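Local structure of NIF3-related protein (Bacillus cereus, 2GX8) at residues 62-73 / 84-95; 46-57 / 122-133. The protein is of unknown function but belongs to the NIF3 family, binds zinc at a conserved dimetal site and carries an inserted, probably regulatory domain. All coordinates share one frame; numbering follows the deposited sequence.

Interaction 1 of 2, residues 62-73 / 84-95; sequences KPVRHVLIALDV and LGANVIIAHHPL. With ZN (zinc ion), chain M; ZN (zinc ion), chain L.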
loop_
_atom_site.group_PDB
_atom_site.type_symbol
_atom_site.label_atom_id
_atom_site.label_comp_id
_atom_site.label_asym_id
_atom_site.label_seq_id
_atom_site.Cartn_x
_atom_site.Cartn_y
_atom_site.Cartn_z
ATOM N N LYS C 62 -42.056 6.061 -1.634
ATOM C CA LYS C 62 -42.995 7.061 -2.127
ATOM C C LYS C 62 -43.746 6.442 -3.314
ATOM O O LYS C 62 -43.198 5.581 -3.970
ATOM C CB LYS C 62 -42.194 8.312 -2.554
ATOM C CG LYS C 62 -41.189 8.070 -3.727
ATOM C CD LYS C 62 -40.120 9.168 -3.862
ATOM C CE LYS C 62 -39.458 9.203 -5.279
ATOM N NZ LYS C 62 -39.096 7.862 -5.853
ATOM N N PRO C 63 -45.014 6.831 -3.571
ATOM C CA PRO C 63 -45.772 6.278 -4.721
ATOM C C PRO C 63 -45.103 6.523 -6.078
ATOM O O PRO C 63 -44.741 7.660 -6.382
ATOM C CB PRO C 63 -47.110 7.028 -4.652
ATOM C CG PRO C 63 -47.245 7.385 -3.220
ATOM C CD PRO C 63 -45.849 7.745 -2.768
ATOM N N VAL C 64 -44.951 5.466 -6.883
ATOM C CA VAL C 64 -44.283 5.550 -8.197
ATOM C C VAL C 64 -45.226 5.120 -9.336
ATOM O O VAL C 64 -45.485 3.928 -9.504
ATOM C CB VAL C 64 -42.995 4.679 -8.227
ATOM C CG1 VAL C 64 -42.283 4.789 -9.585
ATOM C CG2 VAL C 64 -42.045 5.057 -7.103
ATOM N N ARG C 65 -45.740 6.082 -10.104
ATOM C CA ARG C 65 -46.668 5.799 -11.205
ATOM C C ARG C 65 -45.950 5.511 -12.517
ATOM O O ARG C 65 -46.520 4.892 -13.405
ATOM C CB ARG C 65 -47.601 6.986 -11.462
ATOM C CG ARG C 65 -48.406 7.518 -10.281
ATOM C CD ARG C 65 -49.092 8.829 -10.706
ATOM N NE ARG C 65 -49.698 9.612 -9.619
ATOM C CZ ARG C 65 -50.927 9.417 -9.144
ATOM N NH1 ARG C 65 -51.684 8.437 -9.630
ATOM N NH2 ARG C 65 -51.402 10.192 -8.167
ATOM N N HIS C 66 -44.725 6.009 -12.658
ATOM C CA HIS C 66 -43.942 5.877 -13.888
ATOM C C HIS C 66 -42.476 5.751 -13.575
ATOM O O HIS C 66 -41.979 6.440 -12.694
ATOM C CB HIS C 66 -44.065 7.119 -14.764
ATOM C CG HIS C 66 -45.420 7.339 -15.351
ATOM N ND1 HIS C 66 -46.437 7.969 -14.662
ATOM C CD2 HIS C 66 -45.911 7.064 -16.581
ATOM C CE1 HIS C 66 -47.506 8.038 -15.432
ATOM N NE2 HIS C 66 -47.211 7.499 -16.602
ATOM N N VAL C 67 -41.788 4.893 -14.322
ATOM C CA VAL C 67 -40.335 4.657 -14.158
ATOM C C VAL C 67 -39.634 4.788 -15.519
ATOM O O VAL C 67 -40.219 4.426 -16.545
ATOM C CB VAL C 67 -40.067 3.232 -13.594
ATOM C CG1 VAL C 67 -38.651 3.061 -13.139
ATOM C CG2 VAL C 67 -41.028 2.940 -12.400
ATOM N N LEU C 68 -38.385 5.285 -15.528
ATOM C CA LEU C 68 -37.623 5.424 -16.767
ATOM C C LEU C 68 -36.361 4.546 -16.774
ATOM O O LEU C 68 -35.560 4.574 -15.815
ATOM C CB LEU C 68 -37.208 6.890 -16.987
ATOM C CG LEU C 68 -36.543 7.298 -18.307
ATOM C CD1 LEU C 68 -37.516 7.157 -19.474
ATOM C CD2 LEU C 68 -36.024 8.737 -18.238
ATOM N N ILE C 69 -36.178 3.773 -17.843
ATOM C CA ILE C 69 -34.973 2.993 -17.967
ATOM C C ILE C 69 -34.006 3.811 -18.832
ATOM O O ILE C 69 -34.353 4.224 -19.950
ATOM C CB ILE C 69 -35.211 1.624 -18.613
ATOM C CG1 ILE C 69 -36.450 0.937 -18.013
ATOM C CG2 ILE C 69 -34.009 0.747 -18.403
ATOM C CD1 ILE C 69 -36.320 0.701 -16.522
ATOM N N ALA C 70 -32.798 4.033 -18.312
ATOM C CA ALA C 70 -31.774 4.797 -19.032
ATOM C C ALA C 70 -30.452 4.069 -19.067
ATOM O O ALA C 70 -30.227 3.161 -18.271
ATOM C CB ALA C 70 -31.572 6.178 -18.369
ATOM N N LEU C 71 -29.583 4.480 -19.992
ATOM C CA LEU C 71 -28.221 3.979 -20.035
ATOM C C LEU C 71 -27.361 5.018 -19.269
ATOM O O LEU C 71 -26.752 4.709 -18.235
ATOM C CB LEU C 71 -27.760 3.746 -21.481
ATOM C CG LEU C 71 -26.269 3.437 -21.703
ATOM C CD1 LEU C 71 -25.901 2.135 -21.056
ATOM C CD2 LEU C 71 -25.891 3.397 -23.173
ATOM N N ASP C 72 -27.364 6.261 -19.748
ATOM C CA ASP C 72 -26.642 7.366 -19.135
ATOM C C ASP C 72 -27.649 8.354 -18.576
ATOM O O ASP C 72 -28.638 8.659 -19.262
ATOM C CB ASP C 72 -25.838 8.066 -20.221
ATOM C CG ASP C 72 -24.875 7.130 -20.896
ATOM O OD1 ASP C 72 -24.107 6.512 -20.133
ATOM O OD2 ASP C 72 -24.864 7.005 -22.161
ATOM N N VAL C 73 -27.431 8.833 -17.343
ATOM C CA VAL C 73 -28.319 9.846 -16.814
ATOM C C VAL C 73 -27.753 11.211 -17.129
ATOM O O VAL C 73 -27.008 11.774 -16.347
ATOM C CB VAL C 73 -28.557 9.734 -15.299
ATOM C CG1 VAL C 73 -29.540 10.801 -14.851
ATOM C CG2 VAL C 73 -29.059 8.349 -14.928
ATOM N N LEU C 84 -42.618 12.914 -18.347
ATOM C CA LEU C 84 -43.345 11.649 -18.254
ATOM C C LEU C 84 -44.025 11.434 -16.904
ATOM O O LEU C 84 -45.014 10.695 -16.819
ATOM C CB LEU C 84 -42.394 10.481 -18.523
ATOM C CG LEU C 84 -41.858 10.277 -19.937
ATOM C CD1 LEU C 84 -40.748 9.276 -19.892
ATOM C CD2 LEU C 84 -42.986 9.827 -20.885
ATOM N N GLY C 85 -43.507 12.090 -15.862
ATOM C CA GLY C 85 -44.021 11.925 -14.494
ATOM C C GLY C 85 -43.298 10.766 -13.806
ATOM O O GLY C 85 -43.838 10.106 -12.916
ATOM N N ALA C 86 -42.058 10.522 -14.225
ATOM C CA ALA C 86 -41.272 9.439 -13.666
ATOM C C ALA C 86 -40.473 9.944 -12.481
ATOM O O ALA C 86 -39.664 10.873 -12.600
ATOM C CB ALA C 86 -40.337 8.853 -14.727
ATOM N N ASN C 87 -40.666 9.335 -11.327
ATOM C CA ASN C 87 -39.881 9.780 -10.187
ATOM C C ASN C 87 -38.819 8.772 -9.769
ATOM O O ASN C 87 -38.347 8.803 -8.625
ATOM C CB ASN C 87 -40.789 10.202 -9.013
ATOM C CG ASN C 87 -41.700 9.097 -8.550
ATOM O OD1 ASN C 87 -41.861 8.090 -9.226
ATOM N ND2 ASN C 87 -42.316 9.284 -7.384
ATOM N N VAL C 88 -38.480 7.868 -10.695
ATOM C CA VAL C 88 -37.426 6.871 -10.513
ATOM C C VAL C 88 -36.826 6.559 -11.861
ATOM O O VAL C 88 -37.549 6.158 -12.797
ATOM C CB VAL C 88 -37.893 5.501 -9.952
ATOM C CG1 VAL C 88 -36.710 4.525 -9.916
ATOM C CG2 VAL C 88 -38.520 5.608 -8.536
ATOM N N ILE C 89 -35.506 6.723 -11.955
ATOM C CA ILE C 89 -34.786 6.356 -13.155
ATOM C C ILE C 89 -33.854 5.162 -12.858
ATOM O O ILE C 89 -33.030 5.212 -11.918
ATOM C CB ILE C 89 -33.926 7.528 -13.702
ATOM C CG1 ILE C 89 -34.802 8.764 -13.993
ATOM C CG2 ILE C 89 -33.196 7.085 -14.906
ATOM C CD1 ILE C 89 -34.023 10.035 -14.488
ATOM N N ILE C 90 -34.007 4.081 -13.619
ATOM C CA ILE C 90 -33.110 2.955 -13.469
ATOM C C ILE C 90 -32.102 3.094 -14.573
ATOM O O ILE C 90 -32.431 2.974 -15.757
ATOM C CB ILE C 90 -33.817 1.607 -13.564
ATOM C CG1 ILE C 90 -34.709 1.415 -12.367
ATOM C CG2 ILE C 90 -32.796 0.454 -13.563
ATOM C CD1 ILE C 90 -35.506 0.162 -12.442
ATOM N N ALA C 91 -30.859 3.349 -14.180
ATOM C CA ALA C 91 -29.780 3.577 -15.130
ATOM C C ALA C 91 -28.717 2.522 -15.043
ATOM O O ALA C 91 -28.427 2.039 -13.949
ATOM C CB ALA C 91 -29.151 4.918 -14.856
ATOM N N HIS C 92 -28.090 2.227 -16.187
ATOM C CA HIS C 92 -27.074 1.226 -16.293
ATOM C C HIS C 92 -25.734 1.734 -15.823
ATOM O O HIS C 92 -25.020 1.023 -15.109
ATOM C CB HIS C 92 -26.965 0.773 -17.745
ATOM C CG HIS C 92 -25.986 -0.329 -17.967
ATOM N ND1 HIS C 92 -25.964 -1.468 -17.190
ATOM C CD2 HIS C 92 -25.044 -0.506 -18.921
ATOM C CE1 HIS C 92 -25.019 -2.276 -17.629
ATOM N NE2 HIS C 92 -24.453 -1.721 -18.681
ATOM N N HIS C 93 -25.363 2.945 -16.258
ATOM C CA HIS C 93 -24.114 3.540 -15.806
ATOM C C HIS C 93 -24.452 4.419 -14.620
ATOM O O HIS C 93 -25.324 5.271 -14.722
ATOM C CB HIS C 93 -23.454 4.398 -16.863
ATOM C CG HIS C 93 -23.072 3.656 -18.081
ATOM N ND1 HIS C 93 -23.160 4.207 -19.334
ATOM C CD2 HIS C 93 -22.612 2.399 -18.249
ATOM C CE1 HIS C 93 -22.717 3.339 -20.226
ATOM N NE2 HIS C 93 -22.402 2.223 -19.595
ATOM N N PRO C 94 -23.768 4.199 -13.490
ATOM C CA PRO C 94 -23.994 4.961 -12.269
ATOM C C PRO C 94 -23.838 6.464 -12.516
ATOM O O PRO C 94 -22.917 6.854 -13.175
ATOM C CB PRO C 94 -22.858 4.487 -11.342
ATOM C CG PRO C 94 -22.411 3.204 -11.876
ATOM C CD PRO C 94 -22.719 3.177 -13.333
ATOM N N LEU C 95 -24.739 7.282 -12.002
ATOM C CA LEU C 95 -24.578 8.746 -12.084
ATOM C C LEU C 95 -23.438 9.192 -11.145
ATOM O O LEU C 95 -22.640 10.046 -11.493
ATOM C CB LEU C 95 -25.881 9.465 -11.754
ATOM C CG LEU C 95 -25.898 10.994 -11.559
ATOM C CD1 LEU C 95 -25.567 11.783 -12.821
ATOM C CD2 LEU C 95 -27.289 11.372 -11.050
HETATM ZN ZN ZN M . -22.375 -2.396 -19.156
HETATM ZN ZN ZN L . -20.932 0.528 -19.815
HETATM O O HOH W 1 -24.981 7.924 -15.597
#

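Interaction 2 of 2, residues 46-57 / 122-133; sequences LAMEGDKIGLQI and AIYAAHTNVDVA. With ZN (zinc ion), chain M.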
loop_
_atom_site.group_PDB
_atom_site.type_symbol
_atom_site.label_atom_id
_atom_site.label_comp_id
_atom_site.label_asym_id
_atom_site.label_seq_id
_atom_site.Cartn_x
_atom_site.Cartn_y
_atom_site.Cartn_z
ATOM N N LEU C 46 -24.340 -10.239 -8.143
ATOM C CA LEU C 46 -23.806 -10.425 -9.493
ATOM C C LEU C 46 -22.825 -9.312 -9.883
ATOM O O LEU C 46 -21.928 -9.526 -10.722
ATOM C CB LEU C 46 -24.934 -10.500 -10.531
ATOM C CG LEU C 46 -25.894 -11.674 -10.409
ATOM C CD1 LEU C 46 -26.816 -11.700 -11.587
ATOM C CD2 LEU C 46 -25.113 -12.944 -10.345
ATOM N N ALA C 47 -23.019 -8.131 -9.285
ATOM C CA ALA C 47 -22.151 -6.963 -9.480
ATOM C C ALA C 47 -20.689 -7.290 -9.140
ATOM O O ALA C 47 -20.403 -8.085 -8.240
ATOM C CB ALA C 47 -22.645 -5.773 -8.647
ATOM N N MET C 48 -19.764 -6.674 -9.863
ATOM C CA MET C 48 -18.350 -6.962 -9.669
ATOM C C MET C 48 -17.683 -6.135 -8.583
ATOM O O MET C 48 -18.185 -5.079 -8.181
ATOM C CB MET C 48 -17.599 -6.782 -10.977
ATOM C CG MET C 48 -18.117 -7.648 -12.092
ATOM S SD MET C 48 -17.046 -7.434 -13.495
ATOM C CE MET C 48 -15.508 -8.146 -12.862
ATOM N N GLU C 49 -16.546 -6.654 -8.118
ATOM C CA GLU C 49 -15.695 -6.030 -7.100
ATOM C C GLU C 49 -15.518 -4.518 -7.351
ATOM O O GLU C 49 -15.103 -4.096 -8.440
ATOM C CB GLU C 49 -14.336 -6.776 -7.049
ATOM C CG GLU C 49 -13.212 -6.092 -6.252
ATOM C CD GLU C 49 -13.511 -5.959 -4.768
ATOM O OE1 GLU C 49 -14.083 -6.907 -4.182
ATOM O OE2 GLU C 49 -13.147 -4.910 -4.190
ATOM N N GLY C 50 -15.891 -3.709 -6.361
ATOM C CA GLY C 50 -15.747 -2.259 -6.479
ATOM C C GLY C 50 -16.747 -1.505 -7.353
ATOM O O GLY C 50 -16.576 -0.293 -7.581
ATOM N N ASP C 51 -17.783 -2.202 -7.841
ATOM C CA ASP C 51 -18.836 -1.569 -8.658
ATOM C C ASP C 51 -19.708 -0.720 -7.720
ATOM O O ASP C 51 -19.783 -0.985 -6.502
ATOM C CB ASP C 51 -19.668 -2.614 -9.453
ATOM C CG ASP C 51 -20.478 -2.001 -10.635
ATOM O OD1 ASP C 51 -21.495 -2.609 -11.034
ATOM O OD2 ASP C 51 -20.115 -0.927 -11.163
ATOM N N LYS C 52 -20.344 0.301 -8.297
ATOM C CA LYS C 52 -21.172 1.254 -7.575
ATOM C C LYS C 52 -22.632 1.138 -8.037
ATOM O O LYS C 52 -23.012 1.726 -9.042
ATOM C CB LYS C 52 -20.645 2.672 -7.862
ATOM C CG LYS C 52 -19.118 2.877 -7.711
ATOM C CD LYS C 52 -18.634 3.155 -6.278
ATOM C CE LYS C 52 -18.702 1.960 -5.293
ATOM N NZ LYS C 52 -18.406 2.354 -3.863
ATOM N N ILE C 53 -23.454 0.380 -7.312
ATOM C CA ILE C 53 -24.864 0.200 -7.697
ATOM C C ILE C 53 -25.883 0.432 -6.554
ATOM O O ILE C 53 -25.501 0.633 -5.406
ATOM C CB ILE C 53 -25.091 -1.178 -8.348
ATOM C CG1 ILE C 53 -25.044 -2.300 -7.308
ATOM C CG2 ILE C 53 -24.080 -1.422 -9.495
ATOM C CD1 ILE C 53 -25.431 -3.605 -7.886
ATOM N N GLY C 54 -27.175 0.415 -6.889
ATOM C CA GLY C 54 -28.238 0.666 -5.914
ATOM C C GLY C 54 -28.802 2.095 -5.939
ATOM O O GLY C 54 -28.616 2.827 -6.896
ATOM N N LEU C 55 -29.520 2.483 -4.894
ATOM C CA LEU C 55 -30.064 3.832 -4.835
ATOM C C LEU C 55 -28.912 4.810 -4.690
ATOM O O LEU C 55 -28.086 4.679 -3.779
ATOM C CB LEU C 55 -31.060 4.001 -3.667
ATOM C CG LEU C 55 -31.785 5.366 -3.558
ATOM C CD1 LEU C 55 -32.708 5.626 -4.773
ATOM C CD2 LEU C 55 -32.583 5.491 -2.240
ATOM N N GLN C 56 -28.834 5.773 -5.591
ATOM C CA GLN C 56 -27.760 6.743 -5.516
ATOM C C GLN C 56 -28.260 8.117 -5.116
ATOM O O GLN C 56 -27.584 8.859 -4.383
ATOM C CB GLN C 56 -27.003 6.813 -6.835
ATOM C CG GLN C 56 -26.240 5.526 -7.158
ATOM C CD GLN C 56 -25.116 5.759 -8.112
ATOM O OE1 GLN C 56 -25.298 6.350 -9.178
ATOM N NE2 GLN C 56 -23.928 5.292 -7.744
ATOM N N ILE C 57 -29.458 8.467 -5.570
ATOM C CA ILE C 57 -30.007 9.786 -5.255
ATOM C C ILE C 57 -31.470 9.680 -4.957
ATOM O O ILE C 57 -32.212 9.086 -5.731
ATOM C CB ILE C 57 -29.700 10.781 -6.407
ATOM C CG1 ILE C 57 -28.301 11.329 -6.211
ATOM C CG2 ILE C 57 -30.620 11.980 -6.432
ATOM C CD1 ILE C 57 -27.785 12.047 -7.398
ATOM N N ALA C 122 -35.655 9.843 -8.026
ATOM C CA ALA C 122 -34.764 8.847 -7.486
ATOM C C ALA C 122 -33.914 8.294 -8.624
ATOM O O ALA C 122 -34.401 8.106 -9.732
ATOM C CB ALA C 122 -35.550 7.752 -6.819
ATOM N N ILE C 123 -32.634 8.073 -8.343
ATOM C CA ILE C 123 -31.697 7.562 -9.329
ATOM C C ILE C 123 -31.145 6.252 -8.769
ATOM O O ILE C 123 -30.538 6.215 -7.697
ATOM C CB ILE C 123 -30.564 8.562 -9.595
ATOM C CG1 ILE C 123 -31.112 9.895 -10.120
ATOM C CG2 ILE C 123 -29.511 7.978 -10.589
ATOM C CD1 ILE C 123 -31.853 9.764 -11.432
ATOM N N TYR C 124 -31.369 5.170 -9.508
ATOM C CA TYR C 124 -30.926 3.862 -9.087
ATOM C C TYR C 124 -29.930 3.307 -10.102
ATOM O O TYR C 124 -30.194 3.328 -11.313
ATOM C CB TYR C 124 -32.160 2.952 -8.929
ATOM C CG TYR C 124 -31.861 1.511 -8.576
ATOM C CD1 TYR C 124 -31.595 0.574 -9.586
ATOM C CD2 TYR C 124 -31.868 1.076 -7.261
ATOM C CE1 TYR C 124 -31.334 -0.738 -9.303
ATOM C CE2 TYR C 124 -31.601 -0.267 -6.962
ATOM C CZ TYR C 124 -31.341 -1.156 -8.000
ATOM O OH TYR C 124 -31.070 -2.475 -7.763
ATOM N N ALA C 125 -28.780 2.816 -9.645
ATOM C CA ALA C 125 -27.813 2.281 -10.614
ATOM C C ALA C 125 -27.816 0.763 -10.683
ATOM O O ALA C 125 -27.787 0.082 -9.661
ATOM C CB ALA C 125 -26.433 2.777 -10.324
ATOM N N ALA C 126 -27.855 0.240 -11.900
ATOM C CA ALA C 126 -27.779 -1.194 -12.128
ATOM C C ALA C 126 -26.657 -1.410 -13.122
ATOM O O ALA C 126 -26.908 -1.529 -14.323
ATOM C CB ALA C 126 -29.046 -1.653 -12.710
ATOM N N HIS C 127 -25.421 -1.455 -12.638
ATOM C CA HIS C 127 -24.291 -1.537 -13.547
ATOM C C HIS C 127 -23.840 -2.946 -13.918
ATOM O O HIS C 127 -24.491 -3.579 -14.740
ATOM C CB HIS C 127 -23.156 -0.584 -13.116
ATOM C CG HIS C 127 -22.090 -0.385 -14.157
ATOM N ND1 HIS C 127 -20.765 -0.147 -13.835
ATOM C CD2 HIS C 127 -22.142 -0.435 -15.510
ATOM C CE1 HIS C 127 -20.052 -0.045 -14.944
ATOM N NE2 HIS C 127 -20.861 -0.225 -15.975
ATOM N N THR C 128 -22.764 -3.461 -13.329
ATOM C CA THR C 128 -22.280 -4.780 -13.751
ATOM C C THR C 128 -23.253 -5.921 -13.529
ATOM O O THR C 128 -23.159 -6.945 -14.199
ATOM C CB THR C 128 -20.901 -5.150 -13.198
ATOM O OG1 THR C 128 -20.890 -4.904 -11.792
ATOM C CG2 THR C 128 -19.796 -4.335 -13.901
ATOM N N ASN C 129 -24.176 -5.765 -12.598
ATOM C CA ASN C 129 -25.187 -6.812 -12.421
ATOM C C ASN C 129 -26.081 -7.028 -13.682
ATOM O O ASN C 129 -26.604 -8.113 -13.884
ATOM C CB ASN C 129 -26.011 -6.616 -11.122
ATOM C CG ASN C 129 -26.689 -5.228 -11.024
ATOM O OD1 ASN C 129 -27.856 -5.132 -10.649
ATOM N ND2 ASN C 129 -25.958 -4.164 -11.355
ATOM N N VAL C 130 -26.229 -6.002 -14.522
ATOM C CA VAL C 130 -27.018 -6.085 -15.766
ATOM C C VAL C 130 -26.129 -6.621 -16.929
ATOM O O VAL C 130 -26.622 -7.144 -17.927
ATOM C CB VAL C 130 -27.723 -4.721 -16.085
ATOM C CG1 VAL C 130 -28.456 -4.740 -17.421
ATOM C CG2 VAL C 130 -28.703 -4.370 -14.978
ATOM N N ASP C 131 -24.812 -6.513 -16.758
ATOM C CA ASP C 131 -23.839 -7.016 -17.718
ATOM C C ASP C 131 -23.699 -8.528 -17.586
ATOM O O ASP C 131 -23.598 -9.251 -18.581
ATOM C CB ASP C 131 -22.473 -6.392 -17.424
ATOM C CG ASP C 131 -22.399 -4.937 -17.808
ATOM O OD1 ASP C 131 -22.358 -4.671 -19.027
ATOM O OD2 ASP C 131 -22.317 -4.061 -16.912
ATOM N N VAL C 132 -23.698 -8.969 -16.326
ATOM C CA VAL C 132 -23.509 -10.366 -15.911
ATOM C C VAL C 132 -24.758 -11.244 -16.012
ATOM O O VAL C 132 -24.679 -12.392 -16.423
ATOM C CB VAL C 132 -23.017 -10.403 -14.424
ATOM C CG1 VAL C 132 -22.823 -11.835 -13.935
ATOM C CG2 VAL C 132 -21.731 -9.601 -14.243
ATOM N N ALA C 133 -25.911 -10.699 -15.637
ATOM C CA ALA C 133 -27.152 -11.482 -15.586
ATOM C C ALA C 133 -27.712 -11.979 -16.916
ATOM O O ALA C 133 -27.595 -11.288 -17.931
ATOM C CB ALA C 133 -28.230 -10.709 -14.837
HETATM ZN ZN ZN M . -22.375 -2.396 -19.156
#

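Interaction 1 of 2, residues 62-73 / 84-95
L71 and D72 grip H93 on two sides just past strand 66-70, beside the metal site. D72 OD1 accepts from H93 ND1 at 2.6 Å; the bond is nearly straight (170°), lies in the imidazole plane and meets the carboxylate on its syn side, tilted from its plane. L71 leaves its backbone pointing away from 84-95, yet with CG anti to the backbone N (chi1 170°) its CD1 comes back over the H93 face in a CH-pi contact, 3.8 Å from the ring centroid. The same methyl meets the edge of the H92 ring, L71 CD1 to H92 CD2 3.5 Å.

Behind this end the packing is tight. Strands 66-70 and 88-91 run parallel, joined by bonds such as I90 N to L68 O (2.7 Å), and V73 CG2 presses on A91 CB at 3.4 Å, closer than usual van der Waals contact. L68 and I89 face helix 75-84, the crossover of this right-handed beta-alpha-beta unit; I69 and I90 lie side by side on the opposite face, toward helix 362-377.

The other end is looser and nearer solvent. N87 N reaches H66 O in a weak bond of 3.5 Å, and L84 O sits over the face of the H66 ring. N87 ND2 donates to P63 O, but its buried OD1, against V64 CG1, has no polar partner.

D72 OD2 is held by T391 and Y339 of the second subunit. With ND1 committed to D72, H93 binds one zinc ion through NE2; H92, whose ND1 donates to A126 O, binds the other through its own NE2.

Interaction 2 of 2, residues 46-57 / 122-133
D51 reaches across to H127 and T128 with both carboxylate oxygens. Its side chain and that of H127 cross at about a right angle, the carboxylate and imidazole planes 54° apart, and H127 ND1 donates to the syn side of D51 OD2 at 2.9 Å. The T128 side chain comes from the direction opposite to that of D51: D51 OD1 takes T128 N at 2.8 Å and the T128 hydroxyl, in a very short bond. T128 OG1, set between its backbone N and carbonyl carbon (chi1 49°), accepts from M48 N at 2.8 Å, tying T128 to the type II turn M48-D51.

Earlier in 122-133, the Y124 ring packs with one face against the G54 backbone, G54 N over that face and Y124 CD2 3.5 Å from G54 C; its hydroxyl is bonded to E39. The antiparallel pairing is interrupted by a classic beta bulge, where I123 O accepts both Q56 N (2.7 Å), nearly along the C=O axis, and I57 N (3.3 Å), on a lone pair, and continues with I123 N donating to I57 O. L46 CD1 packs on A133 CB at 3.7 Å.

D131, in helix 128-132, binds a zinc ion with H92 and E360, while the H127 ring meets H92 edge-to-face without being a ligand. D51 thus bonds no zinc ligand directly; it fixes the rotation of H127, and its T128 bonds probably steady the segment carrying D131.

How the interactions relate
Interactions 1 and 2 lie 14 Å apart, centre to centre, in one mixed sheet ordered 54-56, 122-125, 88-91, 66-70, 383-386. Along the chain, interaction 1 falls between the two halves of interaction 2. Strands 88-91 and 122-125 are neighbours and join the contacts, probably through hydrogen bonds A91 O to A126 N and I89 N to A122 O, each 2.8 Å. H92 and H93 from interaction 1 and D131 from interaction 2 meet at the same end of the sheet, where E360 and H357 complete the dimetal site. At the 54-56 edge, I57 pairs in parallel with a strand of a third subunit, so the sheet runs on across the interface.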